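Local structure of extracellular invertase (Aspergillus kawachii, 5XH8) at residues L312-S317 with A521-L526; V550-A555 with A560-V565; G237-R242 with G394-V399; V489-Q492 with S497-V500. The protein cleaves terminal fructose units from beta-fructofuranosides such as sucrose and has high transfructosylation activity, probably passing fructose to sucrose to form 1-kestose. One frame throughout, in Å; residues are numbered along the deposited sequence.

Contact 1 of 4, residues L312-S317 with A521-L526. With NA (sodium ion), chain B.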
loop_
_atom_site.group_PDB
_atom_site.type_symbol
_atom_site.label_atom_id
_atom_site.label_comp_id
_atom_site.label_asym_id
_atom_site.label_seq_id
_atom_site.Cartn_x
_atom_site.Cartn_y
_atom_site.Cartn_z
ATOM N N LEU A 312 -25.123 21.125 11.252
ATOM C CA LEU A 312 -24.195 22.241 11.325
ATOM C C LEU A 312 -24.569 23.324 10.284
ATOM O O LEU A 312 -24.339 24.541 10.494
ATOM C CB LEU A 312 -22.770 21.735 11.128
ATOM C CG LEU A 312 -21.647 22.764 11.159
ATOM C CD1 LEU A 312 -21.633 23.566 12.455
ATOM C CD2 LEU A 312 -20.339 22.049 10.948
ATOM N N ASP A 313 -25.108 22.884 9.160
ATOM C CA ASP A 313 -25.703 23.813 8.185
ATOM C C ASP A 313 -26.752 23.072 7.378
ATOM O O ASP A 313 -26.474 22.000 6.825
ATOM C CB ASP A 313 -24.671 24.470 7.243
ATOM C CG ASP A 313 -25.246 25.705 6.552
ATOM O OD1 ASP A 313 -25.977 25.534 5.551
ATOM O OD2 ASP A 313 -25.020 26.834 7.032
ATOM N N TRP A 314 -27.954 23.655 7.324
ATOM C CA TRP A 314 -29.098 23.066 6.622
ATOM C C TRP A 314 -29.039 23.241 5.105
ATOM O O TRP A 314 -29.873 22.669 4.395
ATOM C CB TRP A 314 -30.442 23.633 7.170
ATOM C CG TRP A 314 -30.853 23.100 8.507
ATOM C CD1 TRP A 314 -30.507 23.593 9.735
ATOM C CD2 TRP A 314 -31.701 21.981 8.751
ATOM N NE1 TRP A 314 -31.072 22.835 10.724
ATOM C CE2 TRP A 314 -31.818 21.844 10.150
ATOM C CE3 TRP A 314 -32.378 21.075 7.921
ATOM C CZ2 TRP A 314 -32.579 20.838 10.739
ATOM C CZ3 TRP A 314 -33.137 20.078 8.502
ATOM C CH2 TRP A 314 -33.226 19.962 9.904
ATOM N N GLY A 315 -28.080 24.017 4.593
ATOM C CA GLY A 315 -27.966 24.224 3.143
ATOM C C GLY A 315 -27.826 22.930 2.361
ATOM O O GLY A 315 -27.081 22.014 2.768
ATOM N N PHE A 316 -28.574 22.821 1.273
ATOM C CA PHE A 316 -28.459 21.678 0.356
ATOM C C PHE A 316 -26.985 21.520 -0.107
ATOM O O PHE A 316 -26.445 20.414 -0.057
ATOM C CB PHE A 316 -29.418 21.840 -0.835
ATOM C CG PHE A 316 -29.391 20.694 -1.814
ATOM C CD1 PHE A 316 -28.410 20.635 -2.827
ATOM C CD2 PHE A 316 -30.347 19.684 -1.753
ATOM C CE1 PHE A 316 -28.382 19.599 -3.737
ATOM C CE2 PHE A 316 -30.322 18.635 -2.660
ATOM C CZ PHE A 316 -29.349 18.601 -3.658
ATOM N N SER A 317 -26.348 22.639 -0.454
ATOM C CA SER A 317 -24.981 22.669 -0.982
ATOM C C SER A 317 -23.898 22.770 0.106
ATOM O O SER A 317 -22.712 22.827 -0.212
ATOM C CB SER A 317 -24.848 23.821 -1.999
ATOM O OG SER A 317 -25.724 23.617 -3.112
ATOM N N ALA A 521 -34.438 24.974 3.053
ATOM C CA ALA A 521 -35.180 24.911 4.309
ATOM C C ALA A 521 -34.369 24.249 5.391
ATOM O O ALA A 521 -33.605 23.318 5.111
ATOM C CB ALA A 521 -36.478 24.127 4.102
ATOM N N GLY A 522 -34.547 24.719 6.626
ATOM C CA GLY A 522 -34.109 23.996 7.811
ATOM C C GLY A 522 -35.058 24.097 9.005
ATOM O O GLY A 522 -35.708 25.116 9.194
ATOM N N LYS A 523 -35.121 23.031 9.799
ATOM C CA LYS A 523 -35.955 22.959 11.011
ATOM C C LYS A 523 -35.384 23.807 12.134
ATOM O O LYS A 523 -34.172 23.765 12.404
ATOM C CB LYS A 523 -36.034 21.532 11.549
ATOM C CG LYS A 523 -36.684 20.537 10.610
ATOM C CD LYS A 523 -38.196 20.625 10.642
ATOM C CE LYS A 523 -38.768 20.184 11.983
ATOM N NZ LYS A 523 -40.188 19.783 11.792
ATOM N N LEU A 524 -36.267 24.566 12.789
ATOM C CA LEU A 524 -35.912 25.316 13.983
ATOM C C LEU A 524 -37.134 25.347 14.912
ATOM O O LEU A 524 -38.163 25.878 14.528
ATOM C CB LEU A 524 -35.512 26.744 13.623
ATOM C CG LEU A 524 -35.234 27.661 14.820
ATOM C CD1 LEU A 524 -34.042 27.179 15.644
ATOM C CD2 LEU A 524 -35.027 29.082 14.339
ATOM N N ARG A 525 -37.015 24.754 16.100
ATOM C CA ARG A 525 -38.073 24.813 17.102
ATOM C C ARG A 525 -37.852 26.023 17.985
ATOM O O ARG A 525 -36.755 26.240 18.503
ATOM C CB ARG A 525 -38.115 23.568 17.977
ATOM C CG ARG A 525 -39.058 23.707 19.181
ATOM C CD ARG A 525 -39.520 22.371 19.702
ATOM N NE ARG A 525 -40.319 21.697 18.694
ATOM C CZ ARG A 525 -40.648 20.414 18.720
ATOM N NH1 ARG A 525 -40.288 19.622 19.730
ATOM N NH2 ARG A 525 -41.363 19.916 17.726
ATOM N N LEU A 526 -38.917 26.803 18.134
ATOM C CA LEU A 526 -39.008 27.895 19.100
ATOM C C LEU A 526 -39.843 27.310 20.240
ATOM O O LEU A 526 -41.008 26.946 20.041
ATOM C CB LEU A 526 -39.709 29.106 18.451
ATOM C CG LEU A 526 -38.947 29.696 17.246
ATOM C CD1 LEU A 526 -39.725 30.793 16.521
ATOM C CD2 LEU A 526 -37.590 30.226 17.703
HETATM NA NA NA B . -26.053 19.875 2.718
HETATM O O HOH W 1 -26.804 19.845 5.015
HETATM O O HOH W 2 -31.935 23.402 2.433
#
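Trp314 and Gly522 mark the closest approach of the two backbones, 5.2 Å from CA to CA, where the turn following strand 302-311 passes the edge strand 520-523. No direct hydrogen bond spans the gap. Water 2 bridges it, accepting from Ala521 N at 3.0 Å and lying 2.9 Å from Trp314 O, to which it can donate. With no CB on Gly522 to hold it off, the indole of Trp314 settles onto the strand: Gly522 CA sits 3.1 Å above the ring plane, toward the rim, and Lys523 N covers the same face farther along. Here a loop of the beta-propeller meets the C-terminal beta-sandwich, the two-domain architecture of family GH32. Lys523 supplies the aliphatic part of the contact, its CG resting 3.6 Å from Trp314 CH2; bends at chi2 and chi3 then lead the chain off the indole, and its amine finds its main polar partner in Asn495. The loop itself is braced by an Asx turn, Gly315 N donating to Asp313 OD1 over 2.8 Å. From the same residue, Gly315 O binds sodium at 2.4 Å, alongside Phe316 O, water 1 and the carbonyls of His287 and Ser318. Water 1 also donates to Asp313 O.

Contact 2 of 4, residues V550-A555 with A560-V565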
loop_
_atom_site.group_PDB
_atom_site.type_symbol
_atom_site.label_atom_id
_atom_site.label_comp_id
_atom_site.label_asym_id
_atom_site.label_seq_id
_atom_site.Cartn_x
_atom_site.Cartn_y
_atom_site.Cartn_z
ATOM N N VAL A 550 -23.503 34.945 -1.555
ATOM C CA VAL A 550 -23.490 34.002 -0.449
ATOM C C VAL A 550 -24.443 34.481 0.632
ATOM O O VAL A 550 -24.209 35.514 1.219
ATOM C CB VAL A 550 -22.072 33.850 0.148
ATOM C CG1 VAL A 550 -22.090 32.817 1.266
ATOM C CG2 VAL A 550 -21.091 33.462 -0.931
ATOM N N LEU A 551 -25.502 33.715 0.898
ATOM C CA LEU A 551 -26.415 33.986 1.992
ATOM C C LEU A 551 -26.190 32.988 3.128
ATOM O O LEU A 551 -26.261 31.782 2.917
ATOM C CB LEU A 551 -27.890 33.891 1.525
ATOM C CG LEU A 551 -28.959 33.955 2.642
ATOM C CD1 LEU A 551 -28.929 35.259 3.434
ATOM C CD2 LEU A 551 -30.332 33.730 2.036
ATOM N N GLU A 552 -25.959 33.507 4.324
ATOM C CA GLU A 552 -25.948 32.712 5.539
ATOM C C GLU A 552 -27.027 33.233 6.497
ATOM O O GLU A 552 -27.057 34.419 6.843
ATOM C CB GLU A 552 -24.569 32.738 6.194
ATOM C CG GLU A 552 -23.478 32.139 5.293
ATOM C CD GLU A 552 -22.130 31.949 5.981
ATOM O OE1 GLU A 552 -22.106 31.593 7.177
ATOM O OE2 GLU A 552 -21.080 32.113 5.317
ATOM N N VAL A 553 -27.904 32.324 6.908
ATOM C CA VAL A 553 -28.984 32.608 7.831
ATOM C C VAL A 553 -28.683 31.919 9.167
ATOM O O VAL A 553 -28.605 30.697 9.221
ATOM C CB VAL A 553 -30.314 32.075 7.268
ATOM C CG1 VAL A 553 -31.467 32.397 8.229
ATOM C CG2 VAL A 553 -30.567 32.660 5.880
ATOM N N TYR A 554 -28.504 32.718 10.216
ATOM C CA TYR A 554 -28.344 32.250 11.576
ATOM C C TYR A 554 -29.583 32.564 12.439
ATOM O O TYR A 554 -30.236 33.623 12.258
ATOM C CB TYR A 554 -27.132 32.908 12.216
ATOM C CG TYR A 554 -25.793 32.606 11.542
ATOM C CD1 TYR A 554 -25.360 33.327 10.428
ATOM C CD2 TYR A 554 -24.952 31.610 12.042
ATOM C CE1 TYR A 554 -24.134 33.051 9.815
ATOM C CE2 TYR A 554 -23.712 31.334 11.454
ATOM C CZ TYR A 554 -23.309 32.042 10.336
ATOM O OH TYR A 554 -22.081 31.752 9.779
ATOM N N ALA A 555 -29.869 31.673 13.399
ATOM C CA ALA A 555 -30.948 31.902 14.389
ATOM C C ALA A 555 -30.597 31.362 15.768
ATOM O O ALA A 555 -30.161 30.197 15.914
ATOM C CB ALA A 555 -32.268 31.321 13.910
ATOM N N ALA A 560 -28.088 27.316 11.521
ATOM C CA ALA A 560 -27.477 27.907 10.322
ATOM C C ALA A 560 -27.997 27.264 9.057
ATOM O O ALA A 560 -28.089 26.042 8.977
ATOM C CB ALA A 560 -25.952 27.812 10.373
ATOM N N LEU A 561 -28.314 28.105 8.070
ATOM C CA LEU A 561 -28.785 27.679 6.755
ATOM C C LEU A 561 -28.163 28.608 5.701
ATOM O O LEU A 561 -28.374 29.833 5.751
ATOM C CB LEU A 561 -30.297 27.771 6.675
ATOM C CG LEU A 561 -30.983 27.577 5.309
ATOM C CD1 LEU A 561 -30.666 26.250 4.685
ATOM C CD2 LEU A 561 -32.489 27.677 5.473
ATOM N N SER A 562 -27.412 28.038 4.759
ATOM C CA SER A 562 -26.664 28.843 3.789
ATOM C C SER A 562 -26.903 28.388 2.366
ATOM O O SER A 562 -27.090 27.203 2.102
ATOM C CB SER A 562 -25.171 28.839 4.121
ATOM O OG SER A 562 -24.976 29.022 5.506
ATOM N N THR A 563 -26.875 29.340 1.443
ATOM C CA THR A 563 -27.222 29.058 0.061
ATOM C C THR A 563 -26.683 30.127 -0.870
ATOM O O THR A 563 -26.041 31.083 -0.415
ATOM C CB THR A 563 -28.753 28.902 -0.101
ATOM O OG1 THR A 563 -29.065 28.460 -1.430
ATOM C CG2 THR A 563 -29.473 30.245 0.192
ATOM N N TRP A 564 -26.928 29.936 -2.172
ATOM C CA TRP A 564 -26.546 30.877 -3.223
ATOM C C TRP A 564 -27.738 31.766 -3.611
ATOM O O TRP A 564 -28.823 31.254 -3.913
ATOM C CB TRP A 564 -26.049 30.124 -4.464
ATOM C CG TRP A 564 -24.798 29.351 -4.217
ATOM C CD1 TRP A 564 -24.691 28.010 -4.056
ATOM C CD2 TRP A 564 -23.479 29.888 -4.078
ATOM N NE1 TRP A 564 -23.374 27.667 -3.811
ATOM C CE2 TRP A 564 -22.609 28.803 -3.833
ATOM C CE3 TRP A 564 -22.941 31.174 -4.173
ATOM C CZ2 TRP A 564 -21.228 28.970 -3.642
ATOM C CZ3 TRP A 564 -21.554 31.347 -3.972
ATOM C CH2 TRP A 564 -20.718 30.237 -3.712
ATOM N N VAL A 565 -27.525 33.081 -3.588
ATOM C CA VAL A 565 -28.543 34.044 -4.012
ATOM C C VAL A 565 -27.992 34.884 -5.161
ATOM O O VAL A 565 -27.441 35.949 -4.968
ATOM C CB VAL A 565 -29.102 34.886 -2.838
ATOM C CG1 VAL A 565 -30.033 34.029 -2.007
ATOM C CG2 VAL A 565 -28.014 35.491 -1.961
#
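Trp564 and Tyr554 are the two rings of this contact, and each is met at a slant rather than squarely on a face or an edge. Val550 CG2 reaches Trp564 CZ3 at 3.7 Å, the two side chains running side by side in the same direction, while Ala560 CB lies 4.3 Å from Tyr554 CD2. Arg566 adds a cation-pi contact to the Trp564 indole. Between the rings, on the same side of the sheet, Glu552 CG passes 3.5 Å from Ser562 OG, which is hydrogen-bonded to Asp313. The Glu552 carboxylate takes a weak bond from Tyr554 OH, itself bonded to Arg374, and is also held by His31 and, in a salt bridge, by Arg374; this side of the hairpin faces strand 366-385 of the propeller. The strands form an antiparallel hairpin of the C-terminal beta-sandwich, their directions 167° apart. Leu551 with Thr563 and Val553 with Leu561 are its hydrogen-bonded pairs, with Val553 N to Leu561 O at 2.8 Å. The other side is largely apolar. Leu551 CB lies 3.8 Å from Val565 CG2; with CG opposite the main-chain nitrogen (chi1 171°), CD2 comes against Thr563 CG2. Strand 497-501 covers this layer through Val500 and Ile498.

Contact 3 of 4, residues G237-R242 with G394-V399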
loop_
_atom_site.group_PDB
_atom_site.type_symbol
_atom_site.label_atom_id
_atom_site.label_comp_id
_atom_site.label_asym_id
_atom_site.label_seq_id
_atom_site.Cartn_x
_atom_site.Cartn_y
_atom_site.Cartn_z
ATOM N N GLY A 237 -36.026 10.920 11.483
ATOM C CA GLY A 237 -35.562 11.617 10.277
ATOM C C GLY A 237 -35.927 13.082 10.230
ATOM O O GLY A 237 -35.698 13.733 9.221
ATOM N N THR A 238 -36.475 13.614 11.323
ATOM C CA THR A 238 -36.970 14.985 11.338
ATOM C C THR A 238 -35.848 15.973 11.561
ATOM O O THR A 238 -35.768 16.965 10.860
ATOM C CB THR A 238 -38.034 15.193 12.452
ATOM O OG1 THR A 238 -39.069 14.222 12.305
ATOM C CG2 THR A 238 -38.647 16.570 12.386
ATOM N N TRP A 239 -35.012 15.722 12.562
ATOM C CA TRP A 239 -34.103 16.748 13.088
ATOM C C TRP A 239 -32.629 16.676 12.612
ATOM O O TRP A 239 -31.893 17.649 12.750
ATOM C CB TRP A 239 -34.158 16.729 14.626
ATOM C CG TRP A 239 -35.557 17.023 15.153
ATOM C CD1 TRP A 239 -36.478 16.111 15.611
ATOM C CD2 TRP A 239 -36.198 18.314 15.230
ATOM N NE1 TRP A 239 -37.643 16.761 15.981
ATOM C CE2 TRP A 239 -37.500 18.105 15.758
ATOM C CE3 TRP A 239 -35.799 19.619 14.904
ATOM C CZ2 TRP A 239 -38.401 19.154 15.964
ATOM C CZ3 TRP A 239 -36.699 20.667 15.117
ATOM C CH2 TRP A 239 -37.984 20.424 15.637
ATOM N N ALA A 240 -32.202 15.531 12.099
ATOM C CA ALA A 240 -30.779 15.307 11.797
ATOM C C ALA A 240 -30.564 14.422 10.587
ATOM O O ALA A 240 -29.676 13.562 10.569
ATOM C CB ALA A 240 -30.084 14.748 13.021
ATOM N N GLY A 241 -31.386 14.658 9.561
ATOM C CA GLY A 241 -31.256 13.993 8.281
ATOM C C GLY A 241 -31.256 12.499 8.450
ATOM O O GLY A 241 -32.054 11.968 9.230
ATOM N N ARG A 242 -30.361 11.833 7.719
ATOM C CA ARG A 242 -30.139 10.402 7.864
ATOM C C ARG A 242 -28.646 10.097 8.009
ATOM O O ARG A 242 -27.776 10.850 7.550
ATOM C CB ARG A 242 -30.717 9.626 6.685
ATOM C CG ARG A 242 -32.143 9.997 6.271
ATOM C CD ARG A 242 -32.734 8.943 5.341
ATOM N NE ARG A 242 -32.978 7.688 6.068
ATOM C CZ ARG A 242 -34.082 7.387 6.776
ATOM N NH1 ARG A 242 -35.102 8.225 6.873
ATOM N NH2 ARG A 242 -34.160 6.224 7.414
ATOM N N GLY A 394 -35.068 12.083 20.228
ATOM C CA GLY A 394 -34.566 11.922 18.863
ATOM C C GLY A 394 -34.497 13.255 18.141
ATOM O O GLY A 394 -34.770 13.325 16.945
ATOM N N ALA A 395 -34.133 14.301 18.884
ATOM C CA ALA A 395 -34.132 15.663 18.389
ATOM C C ALA A 395 -32.744 16.263 18.588
ATOM O O ALA A 395 -31.784 15.531 18.813
ATOM C CB ALA A 395 -35.211 16.469 19.103
ATOM N N SER A 396 -32.640 17.589 18.523
ATOM C CA SER A 396 -31.342 18.296 18.559
ATOM C C SER A 396 -31.015 18.953 19.866
ATOM O O SER A 396 -30.179 19.865 19.915
ATOM C CB SER A 396 -31.319 19.354 17.456
ATOM O OG SER A 396 -31.764 18.764 16.251
ATOM N N TRP A 397 -31.648 18.480 20.938
ATOM C CA TRP A 397 -31.416 19.031 22.266
ATOM C C TRP A 397 -31.719 17.971 23.316
ATOM O O TRP A 397 -32.336 16.950 23.012
ATOM C CB TRP A 397 -32.315 20.251 22.480
ATOM C CG TRP A 397 -33.769 19.920 22.294
ATOM C CD1 TRP A 397 -34.640 19.468 23.261
ATOM C CD2 TRP A 397 -34.522 19.973 21.069
ATOM N NE1 TRP A 397 -35.880 19.255 22.713
ATOM C CE2 TRP A 397 -35.845 19.558 21.376
ATOM C CE3 TRP A 397 -34.226 20.373 19.755
ATOM C CZ2 TRP A 397 -36.866 19.501 20.410
ATOM C CZ3 TRP A 397 -35.232 20.293 18.784
ATOM C CH2 TRP A 397 -36.544 19.864 19.123
ATOM N N GLN A 398 -31.291 18.223 24.546
ATOM C CA GLN A 398 -31.686 17.383 25.681
ATOM C C GLN A 398 -31.851 18.176 26.980
ATOM O O GLN A 398 -31.191 19.219 27.207
ATOM C CB GLN A 398 -30.687 16.251 25.892
ATOM C CG GLN A 398 -29.297 16.719 26.274
ATOM C CD GLN A 398 -28.255 15.633 26.136
ATOM O OE1 GLN A 398 -28.577 14.450 26.033
ATOM N NE2 GLN A 398 -26.987 16.034 26.144
ATOM N N VAL A 399 -32.719 17.639 27.836
ATOM C CA VAL A 399 -32.994 18.225 29.140
ATOM C C VAL A 399 -31.811 17.915 30.038
ATOM O O VAL A 399 -31.455 16.767 30.173
ATOM C CB VAL A 399 -34.293 17.629 29.746
ATOM C CG1 VAL A 399 -34.489 18.085 31.193
ATOM C CG2 VAL A 399 -35.512 17.985 28.883
HETATM O O HOH W 3 -32.194 20.154 14.048
HETATM O O HOH W 4 -34.797 13.440 14.147
#
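Trp239 receives Trp397 edge-on: the planes of their six-membered rings stand at 77°, with centroids 4.9 Å apart, in a T-shaped pair. The edge is that of Trp397, whose CH2 comes to 3.7 Å from Trp239 CZ2. Its reach depends on its first torsion, since CG of Trp397 is placed between the backbone N and the carbonyl carbon (chi1 57°), which carries the indole back over Ala395 toward the other segment. In Trp239, CG instead stands beside the backbone N and anti to the carbonyl carbon (chi1 -60°), turning one indole face to Ala395 and Trp397; Thr238 CG2 lies over the opposite face. The methyl of Ala395 fills the angle of the T. It lies over the five-membered ring of Trp239 as a CH-pi contact, 3.9 Å from the centroid, and also over a face of the Trp397 indole. The contact joins a loop of the propeller domain to the start of a beta-hairpin, strands 398-403 and 408-418, that extends one of the propeller sheets, and Arg525 from the sandwich domain packs on both indoles. NE1 of Trp239 bonds to Glu392 and NE1 of Trp397 to Ala390 O. Water 3 donates to Trp239 O and to Ser396 OG, which also bonds to Ala309 O.

Contact 4 of 4, residues V489-Q492 with S497-V500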
loop_
_atom_site.group_PDB
_atom_site.type_symbol
_atom_site.label_atom_id
_atom_site.label_comp_id
_atom_site.label_asym_id
_atom_site.label_seq_id
_atom_site.Cartn_x
_atom_site.Cartn_y
_atom_site.Cartn_z
ATOM N N VAL A 489 -36.964 35.175 2.877
ATOM C CA VAL A 489 -36.474 34.335 3.954
ATOM C C VAL A 489 -37.501 34.451 5.063
ATOM O O VAL A 489 -37.725 35.559 5.563
ATOM C CB VAL A 489 -35.104 34.837 4.495
ATOM C CG1 VAL A 489 -34.663 34.009 5.693
ATOM C CG2 VAL A 489 -34.053 34.815 3.402
ATOM N N TYR A 490 -38.095 33.340 5.483
ATOM C CA TYR A 490 -39.159 33.420 6.489
ATOM C C TYR A 490 -39.236 32.229 7.427
ATOM O O TYR A 490 -38.778 31.148 7.089
ATOM C CB TYR A 490 -40.496 33.634 5.785
ATOM C CG TYR A 490 -40.931 32.523 4.848
ATOM C CD1 TYR A 490 -40.584 32.541 3.495
ATOM C CD2 TYR A 490 -41.738 31.492 5.295
ATOM C CE1 TYR A 490 -41.020 31.559 2.628
ATOM C CE2 TYR A 490 -42.167 30.493 4.433
ATOM C CZ TYR A 490 -41.807 30.535 3.109
ATOM O OH TYR A 490 -42.237 29.543 2.275
ATOM N N TYR A 491 -39.779 32.458 8.626
ATOM C CA TYR A 491 -40.140 31.377 9.541
ATOM C C TYR A 491 -41.571 30.930 9.279
ATOM O O TYR A 491 -42.447 31.737 8.992
ATOM C CB TYR A 491 -39.979 31.790 10.999
ATOM C CG TYR A 491 -40.088 30.608 11.935
ATOM C CD1 TYR A 491 -39.004 29.740 12.116
ATOM C CD2 TYR A 491 -41.279 30.325 12.613
ATOM C CE1 TYR A 491 -39.096 28.633 12.953
ATOM C CE2 TYR A 491 -41.383 29.221 13.457
ATOM C CZ TYR A 491 -40.290 28.376 13.630
ATOM O OH TYR A 491 -40.384 27.268 14.453
ATOM N N GLN A 492 -41.788 29.633 9.405
ATOM C CA GLN A 492 -43.033 28.969 9.113
ATOM C C GLN A 492 -43.322 28.021 10.286
ATOM O O GLN A 492 -42.524 27.105 10.557
ATOM C CB GLN A 492 -42.825 28.202 7.816
ATOM C CG GLN A 492 -43.983 27.396 7.304
ATOM C CD GLN A 492 -43.692 26.836 5.929
ATOM O OE1 GLN A 492 -43.126 25.758 5.788
ATOM N NE2 GLN A 492 -44.084 27.568 4.904
ATOM N N SER A 497 -39.994 25.595 10.402
ATOM C CA SER A 497 -38.851 25.742 9.482
ATOM C C SER A 497 -38.562 27.181 9.113
ATOM O O SER A 497 -39.479 28.009 9.014
ATOM C CB SER A 497 -39.118 24.994 8.184
ATOM O OG SER A 497 -39.180 23.596 8.395
ATOM N N ILE A 498 -37.274 27.468 8.916
ATOM C CA ILE A 498 -36.827 28.641 8.173
ATOM C C ILE A 498 -36.713 28.231 6.711
ATOM O O ILE A 498 -36.096 27.203 6.394
ATOM C CB ILE A 498 -35.448 29.146 8.646
ATOM C CG1 ILE A 498 -35.439 29.444 10.159
ATOM C CG2 ILE A 498 -34.988 30.345 7.807
ATOM C CD1 ILE A 498 -35.805 30.851 10.549
ATOM N N ILE A 499 -37.275 29.052 5.829
ATOM C CA ILE A 499 -37.322 28.805 4.392
ATOM C C ILE A 499 -36.645 29.959 3.642
ATOM O O ILE A 499 -36.807 31.115 4.000
ATOM C CB ILE A 499 -38.781 28.700 3.877
ATOM C CG1 ILE A 499 -39.586 27.676 4.694
ATOM C CG2 ILE A 499 -38.826 28.379 2.378
ATOM C CD1 ILE A 499 -39.075 26.264 4.643
ATOM N N VAL A 500 -35.861 29.631 2.623
ATOM C CA VAL A 500 -35.382 30.617 1.673
ATOM C C VAL A 500 -36.094 30.288 0.360
ATOM O O VAL A 500 -35.839 29.248 -0.267
ATOM C CB VAL A 500 -33.846 30.601 1.501
ATOM C CG1 VAL A 500 -33.409 31.755 0.612
ATOM C CG2 VAL A 500 -33.138 30.699 2.850
#
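Tyr490 lays one ring face alongside its hydrogen-bonded partner Ile499. Its CB begins the climb from the strand, and a chi1 of 62° sets CG between the backbone N and the carbonyl carbon, turning the ring over the neighbouring strand. Tyr490 CD1 passes 4.1 Å from Ile499 O. Farther out the ring sits over the branch point of the isoleucine, with Tyr490 CE1 on the CG2 side, CE2 on the CG1 side, and CZ 3.6 Å from Ile499 CB. The hydroxyl oxygen at the tip meets the methyl CG2 of Ile499, also at 3.6 Å. Overall this is a CH-pi contact, Ile499 CB lying 19° off the ring normal. Beneath it, Ile499 N donates to Tyr490 O at 2.9 Å and Gln492 N to Ser497 O at 2.8 Å, each bond matched by its reciprocal, as in an antiparallel hairpin. On the reverse face Tyr491 offers its ring edge, CD1 standing 3.7 Å from Ile498 CD1, while its hydroxyl bonds to Leu524 O. Val489 and Val500 pair there too, and strand 550-555 of the facing sandwich sheet packs on this side. The four backbone bonds hold the strands together and satisfy their inward N-H and C=O groups, whereas the side chains probably contribute mainly dispersion and, around Val489, Tyr491, Ile498 and Val500, burial of apolar surface.

How the contacts relate
From the N terminus, residues 237-242 open contact 3 and residues 312-317 open contact 1 before residues 394-399 close contact 3, so the two long loops cross. Contact 4 then opens and closes as a short hairpin nested inside the loop of contact 1, which shuts only at residues 521-526. Contact 2, a second hairpin, follows in series. Contacts 2 and 4 lie in different sheets of the sandwich and pack face to face, while strand 520-523 of contact 1 continues the sheet of contact 4. Trp314 N bonds to Ala560 O, joining contact 1 to contact 2, and Arg525 carries it to contact 3, uniting propeller and sandwich.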